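SusD superfamily protein (Bacteroides vulgatus ATCC 8482, PDB 3JQ0) probably binds glycans or other nutrients at the bacterial outer membrane. Local coordinates at residues S464-Q468 and S469-W473. Numbering follows the deposited sequence.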
loop_
_atom_site.group_PDB
_atom_site.type_symbol
_atom_site.label_atom_id
_atom_site.label_comp_id
_atom_site.label_asym_id
_atom_site.label_seq_id
_atom_site.Cartn_x
_atom_site.Cartn_y
_atom_site.Cartn_z
ATOM N N SER A 464 -9.178 -13.648 -5.141
ATOM C CA SER A 464 -10.222 -12.961 -4.423
ATOM C C SER A 464 -11.551 -13.603 -4.698
ATOM O O SER A 464 -11.700 -14.352 -5.663
ATOM C CB SER A 464 -10.324 -11.476 -4.830
ATOM O OG SER A 464 -11.083 -11.284 -6.017
ATOM N N SER A 465 -12.553 -13.181 -3.932
ATOM C CA SER A 465 -13.959 -13.565 -4.133
ATOM C C SER A 465 -14.755 -12.506 -4.904
ATOM O O SER A 465 -15.975 -12.600 -4.959
ATOM C CB SER A 465 -14.606 -13.828 -2.809
ATOM O OG SER A 465 -14.513 -12.663 -1.997
ATOM N N ALA A 466 -14.074 -11.560 -5.545
ATOM C CA ALA A 466 -14.782 -10.526 -6.296
ATOM C C ALA A 466 -15.550 -11.103 -7.468
ATOM O O ALA A 466 -15.175 -12.115 -8.037
ATOM C CB ALA A 466 -13.792 -9.465 -6.759
ATOM N N GLU A 467 -16.588 -10.400 -7.850
ATOM C CA GLU A 467 -17.343 -10.693 -9.041
ATOM C C GLU A 467 -16.929 -9.769 -10.153
ATOM O O GLU A 467 -16.638 -8.594 -9.933
ATOM C CB GLU A 467 -18.830 -10.506 -8.779
ATOM C CG GLU A 467 -19.384 -11.486 -7.756
ATOM C CD GLU A 467 -20.848 -11.227 -7.443
ATOM O OE1 GLU A 467 -21.170 -10.186 -6.847
ATOM O OE2 GLU A 467 -21.685 -12.059 -7.852
ATOM N N GLN A 468 -16.882 -10.283 -11.378
ATOM C CA GLN A 468 -16.318 -9.553 -12.478
ATOM C C GLN A 468 -17.090 -8.270 -12.821
ATOM O O GLN A 468 -16.518 -7.281 -13.286
ATOM C CB GLN A 468 -16.187 -10.472 -13.711
ATOM C CG GLN A 468 -15.346 -9.806 -14.777
ATOM C CD GLN A 468 -15.007 -10.686 -15.926
ATOM O OE1 GLN A 468 -15.507 -11.833 -16.017
ATOM N NE2 GLN A 468 -14.187 -10.162 -16.854
ATOM N N SER A 469 -18.389 -8.266 -12.545
ATOM C CA SER A 469 -19.214 -7.072 -12.739
ATOM C C SER A 469 -19.112 -6.035 -11.607
ATOM O O SER A 469 -19.677 -4.955 -11.741
ATOM C CB SER A 469 -20.691 -7.460 -12.895
ATOM O OG SER A 469 -21.175 -8.058 -11.703
ATOM N N ARG A 470 -18.394 -6.371 -10.548
ATOM C CA ARG A 470 -18.263 -5.545 -9.374
ATOM C C ARG A 470 -16.787 -5.447 -8.941
ATOM O O ARG A 470 -16.454 -5.561 -7.760
ATOM C CB ARG A 470 -19.137 -6.073 -8.222
ATOM C CG ARG A 470 -20.609 -5.836 -8.468
ATOM C CD ARG A 470 -21.441 -6.349 -7.298
ATOM N NE ARG A 470 -22.811 -5.935 -7.530
ATOM C CZ ARG A 470 -23.794 -6.070 -6.654
ATOM N NH1 ARG A 470 -23.553 -6.534 -5.443
ATOM N NH2 ARG A 470 -25.013 -5.708 -7.019
ATOM N N LEU A 471 -15.897 -5.134 -9.887
ATOM C CA LEU A 471 -14.502 -4.903 -9.547
ATOM C C LEU A 471 -14.267 -3.491 -9.006
ATOM O O LEU A 471 -13.311 -3.288 -8.251
ATOM C CB LEU A 471 -13.602 -5.117 -10.756
ATOM C CG LEU A 471 -13.670 -6.541 -11.323
ATOM C CD1 LEU A 471 -12.621 -6.694 -12.436
ATOM C CD2 LEU A 471 -13.394 -7.578 -10.230
ATOM N N LEU A 472 -15.123 -2.549 -9.388
ATOM C CA LEU A 472 -15.093 -1.181 -8.815
ATOM C C LEU A 472 -15.815 -1.213 -7.448
ATOM O O LEU A 472 -16.182 -2.276 -6.965
ATOM C CB LEU A 472 -15.700 -0.212 -9.838
ATOM C CG LEU A 472 -14.999 -0.159 -11.193
ATOM C CD1 LEU A 472 -15.832 0.753 -12.135
ATOM C CD2 LEU A 472 -13.582 0.362 -11.033
ATOM N N TRP A 473 -15.985 -0.025 -6.866
ATOM C CA TRP A 473 -16.655 0.160 -5.604
ATOM C C TRP A 473 -17.966 0.892 -5.839
ATOM O O TRP A 473 -18.064 1.716 -6.745
ATOM C CB TRP A 473 -15.786 0.995 -4.668
ATOM C CG TRP A 473 -14.518 0.291 -4.176
ATOM C CD1 TRP A 473 -13.473 -0.112 -4.946
ATOM C CD2 TRP A 473 -14.147 0.001 -2.820
ATOM N NE1 TRP A 473 -12.515 -0.708 -4.171
ATOM C CE2 TRP A 473 -12.903 -0.633 -2.858
ATOM C CE3 TRP A 473 -14.766 0.183 -1.585
ATOM C CZ2 TRP A 473 -12.213 -1.021 -1.706
ATOM C CZ3 TRP A 473 -14.098 -0.217 -0.440
ATOM C CH2 TRP A 473 -12.838 -0.824 -0.517
HETATM O O HOH W 1 -16.957 -7.980 -6.274
HETATM O O HOH W 2 -16.408 -4.565 -12.757
#
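Glu467 and Arg470 close a type I beta turn, with Gln468 and Ser469 at its corners and Arg470 N donating to Glu467 O over 2.9 Å. Two waters extend this single direct bond: one accepts from Glu467 N and donates to Arg470 O, bridging the ends of the turn a second time, while the other spans Gln468 O and Leu471 N, atoms that do not bond directly.

From the two ends of the turn, the side chains of Glu467 and Arg470 run side by side in the same direction. Both have CG anti to their own carbonyl carbon (chi1 -65° in Glu467), and OE1 of Glu467 reaches CD of Arg470 at 3.9 Å. The pair illustrates how opposite charges can be neighbours without a salt bridge: OE1 lies 4.6 Å from Arg470 NH1, well out of the guanidinium plane. Arg470 NE instead donates to Gly491 O, tying the turn to the C-terminal tail. The turn belongs to the loop joining helix 457-463 to helix 477-482 in this largely helical SusD-type fold. The isobutyl end of Leu471 lies against the turn's carbonyls, CG 3.5 Å from Gln468 O and CD2 3.4 Å from Glu467 O. The same CD2 branch meets Ala466 CB at 4.0 Å, and Val460 of helix 457-463 touches both side chains. Just upstream, Ser464 OG accepts from Ala466 N at 3.0 Å in an ST turn, and the same hydroxyl hydrogen-bonds to Val460 O, linking the start of the loop to the helix it leaves.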